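PDB 5K34: ankyrin-repeat protein B from Legionella pneumophila, which is an F-box effector that hijacks the host ubiquitin-proteasome system by structural mimicry, its ankyrin domain, the part present here, probably serving to bind partner proteins. Local coordinates for residues Lys7-Leu10 with Trp11-Met15; Leu23-Val26 with Lys27-Lys31; Lys100-Ile103 with Arg104-Arg108. One frame throughout, in Å; residues are numbered along the deposited sequence.

Contact 1: residues Lys7-Leu10 with Trp11-Met15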
ATOM      1  N   LYS A   7     -17.781  -0.471   8.315  1.00 17.09           N
ATOM      2  CA  LYS A   7     -16.458  -0.978   7.958  1.00 16.69           C
ATOM      3  C   LYS A   7     -16.162  -0.645   6.493  1.00 14.35           C
ATOM      4  O   LYS A   7     -15.029  -0.284   6.165  1.00 13.88           O
ATOM      5  CB  LYS A   7     -16.281  -2.503   8.239  1.00 22.52           C
ATOM      6  CG  LYS A   7     -16.237  -2.943   9.731  1.00 32.79           C
ATOM      7  CD  LYS A   7     -15.369  -2.054  10.629  1.00 42.40           C
ATOM      8  CE  LYS A   7     -15.474  -2.453  12.096  1.00 55.89           C
ATOM      9  NZ  LYS A   7     -14.446  -1.689  12.868  1.00 57.76           N
ATOM     10  N   ARG A   8     -17.137  -0.751   5.604  1.00 14.00           N
ATOM     11  CA  ARG A   8     -16.884  -0.414   4.201  1.00 12.71           C
ATOM     12  C   ARG A   8     -16.634   1.068   4.028  1.00 12.18           C
ATOM     13  O   ARG A   8     -15.746   1.440   3.216  1.00 12.01           O
ATOM     14  CB  ARG A   8     -18.093  -0.866   3.342  1.00 14.67           C
ATOM     15  CG  ARG A   8     -18.086  -2.337   3.105  1.00 17.69           C
ATOM     16  CD  ARG A   8     -19.336  -2.753   2.340  1.00 20.93           C
ATOM     17  NE  ARG A   8     -19.206  -4.162   1.982  1.00 26.00           N
ATOM     18  CZ  ARG A   8     -20.117  -4.840   1.294  1.00 33.58           C
ATOM     19  NH1 ARG A   8     -21.238  -4.242   0.908  1.00 38.00           N
ATOM     20  NH2 ARG A   8     -19.883  -6.111   1.013  1.00 34.85           N
ATOM     21  N   GLU A   9     -17.341   1.950   4.725  1.00 12.09           N
ATOM     22  CA  GLU A   9     -17.088   3.379   4.645  1.00 12.49           C
ATOM     23  C   GLU A   9     -15.701   3.704   5.168  1.00 11.36           C
ATOM     24  O   GLU A   9     -14.958   4.459   4.546  1.00 11.16           O
ATOM     25  CB  GLU A   9     -18.161   4.164   5.420  1.00 15.90           C
ATOM     26  CG  GLU A   9     -17.913   5.662   5.583  1.00 21.92           C
ATOM     27  CD  GLU A   9     -18.942   6.393   6.465  1.00 32.49           C
ATOM     28  OE1 GLU A   9     -19.630   5.739   7.298  1.00 38.40           O
ATOM     29  OE2 GLU A   9     -19.053   7.634   6.302  1.00 33.55           O
ATOM     30  N   LEU A  10     -15.320   3.104   6.313  1.00 10.94           N
ATOM     31  CA  LEU A  10     -13.972   3.287   6.832  1.00 10.95           C
ATOM     32  C   LEU A  10     -12.921   2.774   5.857  1.00  9.51           C
ATOM     33  O   LEU A  10     -11.895   3.451   5.697  1.00  9.37           O
ATOM     34  CB  LEU A  10     -13.801   2.582   8.180  1.00 12.90           C
ATOM     35  CG  LEU A  10     -14.517   3.196   9.409  1.00 15.76           C
ATOM     36  CD1 LEU A  10     -14.445   2.213  10.572  1.00 17.11           C
ATOM     37  CD2 LEU A  10     -13.876   4.513   9.759  1.00 18.10           C
ATOM     38  N   TRP A  11     -13.151   1.622   5.253  1.00  9.35           N
ATOM     39  CA  TRP A  11     -12.158   1.086   4.306  1.00  8.85           C
ATOM     40  C   TRP A  11     -11.954   2.057   3.129  1.00  7.72           C
ATOM     41  O   TRP A  11     -10.814   2.305   2.720  1.00  7.70           O
ATOM     42  CB  TRP A  11     -12.584  -0.286   3.780  1.00  8.98           C
ATOM     43  CG  TRP A  11     -11.568  -0.880   2.844  1.00  8.78           C
ATOM     44  CD1 TRP A  11     -11.484  -0.700   1.489  1.00  8.90           C
ATOM     45  CD2 TRP A  11     -10.478  -1.708   3.216  1.00  8.95           C
ATOM     46  NE1 TRP A  11     -10.395  -1.384   1.000  1.00  8.86           N
ATOM     47  CE2 TRP A  11      -9.769  -2.033   2.030  1.00  8.80           C
ATOM     48  CE3 TRP A  11     -10.028  -2.235   4.438  1.00  9.48           C
ATOM     49  CZ2 TRP A  11      -8.644  -2.855   2.040  1.00  9.73           C
ATOM     50  CZ3 TRP A  11      -8.885  -3.044   4.436  1.00 11.17           C
ATOM     51  CH2 TRP A  11      -8.229  -3.358   3.252  1.00 10.77           C
ATOM     52  N   GLY A  12     -13.049   2.563   2.557  1.00  7.96           N
ATOM     53  CA  GLY A  12     -12.888   3.511   1.449  1.00  8.04           C
ATOM     54  C   GLY A  12     -12.130   4.753   1.851  1.00  7.88           C
ATOM     55  O   GLY A  12     -11.264   5.227   1.104  1.00  7.73           O
ATOM     56  N   ASN A  13     -12.414   5.268   3.051  1.00  7.94           N
ATOM     57  CA  ASN A  13     -11.691   6.443   3.543  1.00  7.72           C
ATOM     58  C   ASN A  13     -10.219   6.112   3.813  1.00  7.17           C
ATOM     59  O   ASN A  13      -9.338   6.969   3.625  1.00  7.96           O
ATOM     60  CB  ASN A  13     -12.356   6.954   4.831  1.00  8.55           C
ATOM     61  CG  ASN A  13     -13.649   7.649   4.564  1.00  9.71           C
ATOM     62  OD1 ASN A  13     -13.968   8.025   3.435  1.00 11.05           O
ATOM     63  ND2 ASN A  13     -14.426   7.859   5.622  1.00 11.03           N
ATOM     64  N   LEU A  14      -9.944   4.879   4.252  1.00  7.02           N
ATOM     65  CA  LEU A  14      -8.564   4.393   4.475  1.00  7.28           C
ATOM     66  C   LEU A  14      -7.785   4.364   3.176  1.00  7.04           C
ATOM     67  O   LEU A  14      -6.619   4.761   3.120  1.00  7.32           O
ATOM     68  CB  LEU A  14      -8.633   3.012   5.081  1.00  8.24           C
ATOM     69  CG  LEU A  14      -7.352   2.230   5.265  1.00  8.84           C
ATOM     70  CD1 LEU A  14      -6.396   2.960   6.198  1.00 10.12           C
ATOM     71  CD2 LEU A  14      -7.684   0.835   5.779  1.00  9.79           C
ATOM     72  N   MET A  15      -8.351   3.845   2.086  1.00  7.37           N
ATOM     73  CA  MET A  15      -7.723   3.849   0.767  1.00  6.98           C
ATOM     74  C   MET A  15      -7.380   5.278   0.350  1.00  6.44           C
ATOM     75  O   MET A  15      -6.261   5.537  -0.143  1.00  7.19           O
ATOM     76  CB  MET A  15      -8.640   3.199  -0.254  1.00  9.11           C
ATOM     77  CG  MET A  15      -8.806   1.693  -0.023  1.00  9.74           C
ATOM     78  SD  MET A  15      -7.330   0.711  -0.270  1.00  9.69           S
ATOM     79  CE  MET A  15      -7.257   0.718  -2.080  1.00 11.28           C
TER
HETATM   80  O   HOH W   1     -17.073   9.237   5.324  1.00 20.81           O
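Glu9 and Asn13, one turn apart on helix 5-19, run side by side off the same flank and are joined through a water. That water donates to Glu9 OE2 at 2.7 Å and accepts from Asn13 ND2 at 3.0 Å, so it spans a carboxylate and an amide whose planes stand 56° apart. The direct approach is looser, Glu9 CG to Asn13 ND2 at 4.1 Å. Glu9 reaches the water because CG is anti to the backbone N (chi1 172°) and the chain runs extended beyond it, while the Asn13 amide carbon CG rests 3.4 Å from Glu9 O. That same carbonyl receives Asn13 N at 3.1 Å, one of four successive i to i+4 backbone bonds; Trp11 N to Lys7 O, 2.8 Å, and Leu14 N to Leu10 O, 2.8 Å, flank it in the same run. On another side of the helix Leu14 CD2 lies 4.0 Å above the plane of the Trp11 ring, offset toward its rim. The solvent-facing pair and the buried pair thus share one helix. Trp11 stacks on His43 and touches Pro48 of helix 48-54, whereas Leu14 packs against Val26, Ile29 and Leu30 of helix 23-30.

Contact 2: residues Leu23-Val26 with Lys27-Lys31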
ATOM      1  N   LEU A  23      -0.991   9.872   6.686  1.00  7.41           N
ATOM      2  CA  LEU A  23      -0.699   8.788   7.625  1.00  7.98           C
ATOM      3  C   LEU A  23      -1.440   8.996   8.962  1.00  8.11           C
ATOM      4  O   LEU A  23      -1.881   8.030   9.584  1.00  8.15           O
ATOM      5  CB  LEU A  23       0.795   8.636   7.856  1.00  7.95           C
ATOM      6  CG  LEU A  23       1.194   7.507   8.785  1.00  8.53           C
ATOM      7  CD1 LEU A  23       0.680   6.131   8.358  1.00  9.39           C
ATOM      8  CD2 LEU A  23       2.713   7.473   8.884  1.00  9.26           C
ATOM      9  N   GLU A  24      -1.551  10.251   9.377  1.00  8.61           N
ATOM     10  CA  GLU A  24      -2.318  10.503  10.631  1.00 10.08           C
ATOM     11  C   GLU A  24      -3.765   9.962  10.532  1.00  9.49           C
ATOM     12  O   GLU A  24      -4.245   9.305  11.457  1.00 10.05           O
ATOM     13  CB  GLU A  24      -2.327  12.014  10.930  1.00 13.69           C
ATOM     14  CG  GLU A  24      -0.977  12.602  11.285  1.00 19.97           C
ATOM     15  CD  GLU A  24      -0.978  14.155  11.226  1.00 31.06           C
ATOM     16  OE1 GLU A  24      -2.028  14.794  10.906  1.00 39.95           O
ATOM     17  OE2 GLU A  24       0.102  14.751  11.498  1.00 31.17           O
ATOM     18  N   GLU A  25      -4.435  10.200   9.399  1.00  9.10           N
ATOM     19  CA  GLU A  25      -5.793   9.706   9.213  1.00  8.90           C
ATOM     20  C   GLU A  25      -5.822   8.209   9.016  1.00  8.81           C
ATOM     21  O   GLU A  25      -6.695   7.544   9.585  1.00  9.07           O
ATOM     22  CB  GLU A  25      -6.442  10.430   8.034  1.00  9.95           C
ATOM     23  CG  GLU A  25      -7.887  10.052   7.793  1.00 11.18           C
ATOM     24  CD  GLU A  25      -8.838  10.483   8.911  1.00 13.98           C
ATOM     25  OE1 GLU A  25      -8.432  11.256   9.809  1.00 14.60           O
ATOM     26  OE2 GLU A  25     -10.020  10.069   8.861  1.00 16.38           O
ATOM     27  N   VAL A  26      -4.865   7.640   8.248  1.00  8.80           N
ATOM     28  CA  VAL A  26      -4.666   6.127   8.236  0.50  8.03           C
ATOM     29  C   VAL A  26      -4.609   5.551   9.666  1.00  8.12           C
ATOM     30  O   VAL A  26      -5.317   4.606   9.981  1.00  8.37           O
ATOM     31  CB  VAL A  26      -3.379   5.743   7.468  0.50  7.03           C
ATOM     32  CG1 VAL A  26      -3.036   4.250   7.667  0.50  7.90           C
ATOM     33  CG2 VAL A  26      -3.513   6.058   5.976  0.50  5.23           C
ATOM     34  N   LYS A  27      -3.755   6.125  10.517  1.00  8.75           N
ATOM     35  CA  LYS A  27      -3.596   5.593  11.887  1.00  9.41           C
ATOM     36  C   LYS A  27      -4.908   5.687  12.669  1.00  9.63           C
ATOM     37  O   LYS A  27      -5.268   4.757  13.399  1.00 10.40           O
ATOM     38  CB  LYS A  27      -2.477   6.349  12.602  1.00  9.29           C
ATOM     39  CG  LYS A  27      -1.095   5.968  12.125  1.00 10.05           C
ATOM     40  CD  LYS A  27      -0.048   6.904  12.771  1.00 12.68           C
ATOM     41  CE  LYS A  27       1.403   6.544  12.465  1.00 13.76           C
ATOM     42  NZ  LYS A  27       2.412   7.513  13.002  1.00 17.68           N
ATOM     43  N   LYS A  28      -5.593   6.806  12.501  1.00  9.53           N
ATOM     44  CA  LYS A  28      -6.905   6.964  13.197  0.50 10.26           C
ATOM     45  C   LYS A  28      -7.915   5.935  12.780  1.00 10.23           C
ATOM     46  O   LYS A  28      -8.681   5.378  13.632  1.00 11.14           O
ATOM     47  CB  LYS A  28      -7.485   8.343  12.916  0.50 11.05           C
ATOM     48  CG  LYS A  28      -6.834   9.458  13.681  0.50 13.50           C
ATOM     49  CD  LYS A  28      -7.590  10.749  13.412  0.50 17.99           C
ATOM     50  CE  LYS A  28      -9.062  10.436  13.218  0.50 20.83           C
ATOM     51  NZ  LYS A  28      -9.931  10.557  14.451  0.50 28.28           N
ATOM     52  N   ILE A  29      -7.975   5.615  11.490  1.00  9.51           N
ATOM     53  CA  ILE A  29      -8.910   4.605  11.009  1.00 10.07           C
ATOM     54  C   ILE A  29      -8.498   3.218  11.484  1.00 10.73           C
ATOM     55  O   ILE A  29      -9.358   2.407  11.906  1.00 12.21           O
ATOM     56  CB  ILE A  29      -9.033   4.664   9.470  1.00  9.85           C
ATOM     57  CG1 ILE A  29      -9.676   5.974   9.045  1.00  9.63           C
ATOM     58  CG2 ILE A  29      -9.795   3.431   8.953  1.00 10.63           C
ATOM     59  CD1 ILE A  29      -9.532   6.268   7.557  1.00 10.15           C
ATOM     60  N   LEU A  30      -7.206   2.892  11.445  1.00 11.01           N
ATOM     61  CA  LEU A  30      -6.778   1.534  11.865  1.00 11.40           C
ATOM     62  C   LEU A  30      -7.008   1.325  13.374  1.00 13.03           C
ATOM     63  O   LEU A  30      -7.213   0.165  13.770  1.00 14.27           O
ATOM     64  CB  LEU A  30      -5.330   1.272  11.456  1.00 11.37           C
ATOM     65  CG  LEU A  30      -5.102   1.313   9.927  1.00 11.28           C
ATOM     66  CD1 LEU A  30      -3.689   0.961   9.632  1.00 12.47           C
ATOM     67  CD2 LEU A  30      -6.063   0.402   9.167  1.00 12.19           C
ATOM     68  N   LYS A  31      -7.040   2.397  14.159  1.00 13.14           N
ATOM     69  CA  LYS A  31      -7.348   2.250  15.598  1.00 15.69           C
ATOM     70  C   LYS A  31      -8.768   1.756  15.793  1.00 15.25           C
ATOM     71  O   LYS A  31      -9.074   1.257  16.895  1.00 17.97           O
ATOM     72  CB  LYS A  31      -7.235   3.592  16.264  1.00 18.80           C
ATOM     73  CG  LYS A  31      -5.881   3.927  16.809  1.00 24.86           C
ATOM     74  CD  LYS A  31      -6.230   4.715  18.070  1.00 32.76           C
ATOM     75  CE  LYS A  31      -5.162   5.697  18.522  1.00 43.91           C
ATOM     76  NZ  LYS A  31      -5.762   6.507  19.646  1.00 52.80           N
TER
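Apolar contact in helix 23-30 is carried by Val26 with Leu30 and by Leu23 with the aliphatic part of Lys27. Val26 and Leu30 lie side by side and point the same way, CG1 of the valine 3.9 Å from CD1 of the leucine in one of the two conformers modelled for Val26. With its CG anti to the carbonyl carbon (chi1 -62°), Leu30 also brings that atom to 3.3 Å from Val26 O, over the backbone of the preceding turn. Leu23 and Lys27 slant across each other: the lysine, extended beyond CG, runs back along the helix and lays its CE 3.8 Å from Leu23 CG, with the ammonium passing the CD2 methyl.

The carboxylate oxygens of Glu25 meet carbon atoms. A bend at chi2 (66°) carries the carboxylate forward along the helix, toward Lys28 and Ile29, and OE2 lies 4.0 Å from Ile29 CD1. The approach of OE1 to the Lys28 chain is doubtful, since that lysine is modelled in two conformers.

Backbone bonds of the i to i+4 kind run through the segment, from Lys27 N to Leu23 O at 2.8 Å through to Leu30 N to Val26 O at 2.9 Å. Before them, Asn22 OD1 accepts from Glu25 N near the start of the helix. Val26 and Glu25 touch Ala17, on the side facing the antiparallel helix 5-19 in the ankyrin domain; Leu30 meets Pro36 and Tyr68, while Leu23 and Lys27 meet Tyr63 of helix 58-67.

Chemically, branched carbon chains fill the buried flank and Glu25 sits at the margin of the face that meets helix 5-19. Its oxygens lie against carbon, and any attraction to Lys28 would be long-range and is uncertain.

Contact 3: residues Lys100-Ile103 with Arg104-Arg108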
ATOM      1  N   LYS A 100      12.299   7.285  -7.789  1.00 10.92           N
ATOM      2  CA  LYS A 100      12.786   5.998  -8.155  1.00 10.59           C
ATOM      3  C   LYS A 100      13.678   5.367  -7.070  1.00  9.78           C
ATOM      4  O   LYS A 100      13.681   4.168  -6.879  1.00  9.86           O
ATOM      5  CB  LYS A 100      13.532   6.071  -9.489  1.00 11.81           C
ATOM      6  CG  LYS A 100      12.557   6.209 -10.659  1.00 13.66           C
ATOM      7  CD  LYS A 100      13.253   6.600 -11.948  1.00 17.33           C
ATOM      8  CE  LYS A 100      14.184   5.577 -12.446  1.00 17.88           C
ATOM      9  NZ  LYS A 100      14.378   5.951 -13.874  1.00 21.37           N
ATOM     10  N   LYS A 101      14.465   6.207  -6.359  1.00 10.60           N
ATOM     11  CA  LYS A 101      15.295   5.669  -5.251  1.00 10.94           C
ATOM     12  C   LYS A 101      14.401   5.095  -4.134  1.00  9.23           C
ATOM     13  O   LYS A 101      14.658   4.053  -3.556  1.00  9.85           O
ATOM     14  CB  LYS A 101      16.131   6.831  -4.684  1.00 14.46           C
ATOM     15  CG  LYS A 101      17.305   7.142  -5.599  1.00 21.36           C
ATOM     16  CD  LYS A 101      18.242   5.946  -5.630  1.00 31.62           C
ATOM     17  CE  LYS A 101      19.673   6.213  -6.124  1.00 40.15           C
ATOM     18  NZ  LYS A 101      20.443   4.946  -5.916  1.00 41.39           N
ATOM     19  N   GLN A 102      13.341   5.803  -3.860  1.00  8.78           N
ATOM     20  CA  GLN A 102      12.364   5.303  -2.845  0.50  9.12           C
ATOM     21  C   GLN A 102      11.656   4.022  -3.291  1.00  8.27           C
ATOM     22  O   GLN A 102      11.429   3.082  -2.479  1.00  8.33           O
ATOM     23  CB  GLN A 102      11.331   6.329  -2.471  0.50 10.42           C
ATOM     24  CG  GLN A 102      10.416   5.743  -1.415  0.50 13.45           C
ATOM     25  CD  GLN A 102      11.150   5.240  -0.160  0.50 14.21           C
ATOM     26  OE1 GLN A 102      11.245   3.981   0.183  0.50 11.25           O
ATOM     27  NE2 GLN A 102      11.642   6.229   0.564  0.50 16.79           N
ATOM     28  N   ILE A 103      11.355   3.961  -4.602  1.00  8.26           N
ATOM     29  CA  ILE A 103      10.703   2.793  -5.164  1.00  8.37           C
ATOM     30  C   ILE A 103      11.636   1.587  -5.082  1.00  8.50           C
ATOM     31  O   ILE A 103      11.235   0.498  -4.623  1.00  8.50           O
ATOM     32  CB  ILE A 103      10.283   3.087  -6.626  1.00  8.53           C
ATOM     33  CG1 ILE A 103       9.143   4.071  -6.647  1.00  9.11           C
ATOM     34  CG2 ILE A 103       9.906   1.795  -7.338  1.00  9.20           C
ATOM     35  CD1 ILE A 103       8.972   4.780  -8.014  1.00 10.09           C
ATOM     36  N   ARG A 104      12.875   1.792  -5.481  1.00  9.18           N
ATOM     37  CA  ARG A 104      13.841   0.745  -5.434  1.00  9.66           C
ATOM     38  C   ARG A 104      14.055   0.205  -4.023  1.00  8.80           C
ATOM     39  O   ARG A 104      14.174  -1.014  -3.793  1.00  9.49           O
ATOM     40  CB  ARG A 104      15.154   1.270  -6.045  1.00 13.36           C
ATOM     41  CG  ARG A 104      15.279   1.132  -7.551  1.00 21.13           C
ATOM     42  CD  ARG A 104      16.715   1.378  -8.136  1.00 29.35           C
ATOM     43  NE  ARG A 104      16.699   1.298  -9.625  1.00 36.33           N
ATOM     44  CZ  ARG A 104      16.569   2.323 -10.478  1.00 38.64           C
ATOM     45  NH1 ARG A 104      16.487   3.565 -10.033  1.00 45.19           N
ATOM     46  NH2 ARG A 104      16.544   2.104 -11.803  1.00 39.19           N
ATOM     47  N   ALA A 105      14.126   1.107  -3.049  1.00  8.47           N
ATOM     48  CA  ALA A 105      14.317   0.701  -1.654  1.00  8.41           C
ATOM     49  C   ALA A 105      13.120  -0.133  -1.151  1.00  7.53           C
ATOM     50  O   ALA A 105      13.330  -1.112  -0.409  1.00  8.28           O
ATOM     51  CB  ALA A 105      14.519   1.929  -0.786  1.00  9.50           C
ATOM     52  N   LEU A 106      11.907   0.241  -1.543  1.00  7.16           N
ATOM     53  CA  LEU A 106      10.719  -0.535  -1.152  1.00  7.79           C
ATOM     54  C   LEU A 106      10.708  -1.907  -1.851  1.00  7.12           C
ATOM     55  O   LEU A 106      10.394  -2.899  -1.162  1.00  7.77           O
ATOM     56  CB  LEU A 106       9.439   0.247  -1.461  1.00  8.46           C
ATOM     57  CG  LEU A 106       9.062   1.323  -0.497  1.00  9.89           C
ATOM     58  CD1 LEU A 106       8.107   2.336  -1.079  1.00 11.42           C
ATOM     59  CD2 LEU A 106       8.449   0.716   0.774  1.00 12.74           C
ATOM     60  N   ILE A 107      11.042  -1.973  -3.119  1.00  7.06           N
ATOM     61  CA  ILE A 107      11.140  -3.268  -3.797  1.00  7.51           C
ATOM     62  C   ILE A 107      12.129  -4.162  -3.097  1.00  7.67           C
ATOM     63  O   ILE A 107      11.862  -5.331  -2.813  1.00  8.03           O
ATOM     64  CB  ILE A 107      11.505  -3.118  -5.279  1.00  7.79           C
ATOM     65  CG1 ILE A 107      10.378  -2.401  -6.043  1.00  8.75           C
ATOM     66  CG2 ILE A 107      11.800  -4.489  -5.892  1.00  8.33           C
ATOM     67  CD1 ILE A 107      10.798  -1.886  -7.388  1.00  8.80           C
ATOM     68  N   ARG A 108      13.286  -3.600  -2.772  1.00  8.03           N
ATOM     69  CA  ARG A 108      14.332  -4.362  -2.128  1.00  9.01           C
ATOM     70  C   ARG A 108      13.907  -4.881  -0.801  1.00  8.18           C
ATOM     71  O   ARG A 108      14.092  -6.072  -0.454  1.00  8.89           O
ATOM     72  CB  ARG A 108      15.601  -3.485  -2.041  1.00 10.93           C
ATOM     73  CG  ARG A 108      16.775  -4.249  -1.422  1.00 13.58           C
ATOM     74  CD  ARG A 108      17.923  -3.335  -1.018  1.00 17.43           C
ATOM     75  NE  ARG A 108      17.479  -2.425   0.055  1.00 21.78           N
ATOM     76  CZ  ARG A 108      17.124  -2.760   1.315  1.00 29.50           C
ATOM     77  NH1 ARG A 108      17.173  -4.018   1.819  1.00 25.74           N
ATOM     78  NH2 ARG A 108      16.699  -1.781   2.126  1.00 40.14           N
TER
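Lys100 O accepts the backbone N of Arg104 at 2.9 Å, and the arginine side chain leans over the same carbonyl, its CB 3.4 Å from that oxygen. From there Arg104 runs extended from CG to NE, alongside Lys100 and pointing the same way. Its guanidinium approaches the lysine obliquely, NH1 lying 3.9 Å from Lys100 CE. A bend at chi3 (65°) turns the outer part of the lysine chain, and Lys100 NZ stays 4.9 Å from Arg104 NH2.

Farther along, Ile107 N gives a nearly straight bond to Ile103 O, 2.9 Å with an N-H...O angle of 169°. The two isoleucines lie side by side, pointing the same way: CG2 of Ile103 meets CD1 of Ile107 at 3.8 Å. Between these bonds Leu106 N donates to Gln102 O at 3.0 Å.

These side chains seat helix 97-112 against the ankyrin helices. Ile103 and Leu106 touch Tyr58 and Asn62 of helix 58-67 respectively, and Ile107 rests on Leu86 of helix 82-91. Phe95 in the preceding loop meets both Lys100 and Ile103.

Chemically, Ile103, Leu106 and Ile107 supply the buried part of this interface, and Lys100 and Arg104 lie along its margin, both touching Leu90. There a guanidinium nitrogen rests on lysine carbons while the like charges, probably mutually unfavourable, remain apart.

In the fold
From the N terminus, contact 1 lies within helix 5-19, contact 2 within helix 23-30 and contact 3 within helix 97-112. Each joins consecutive turns of its own helix; none closes a loop, and they follow in series without nesting or crossing. Contacts 1 and 2 touch, their centres 11 Å apart, chiefly through Ile29 and Leu30 on Leu14, which ties the first two helices together. Contact 3 is remote, its centre about 27 Å from that of contact 1, on the opposite side of the chain's centre. Helix 58-67 lies between: Tyr63 meets contact 2, and Tyr58 and Asn62 meet contact 3, linking helix 23-30 to helix 97-112.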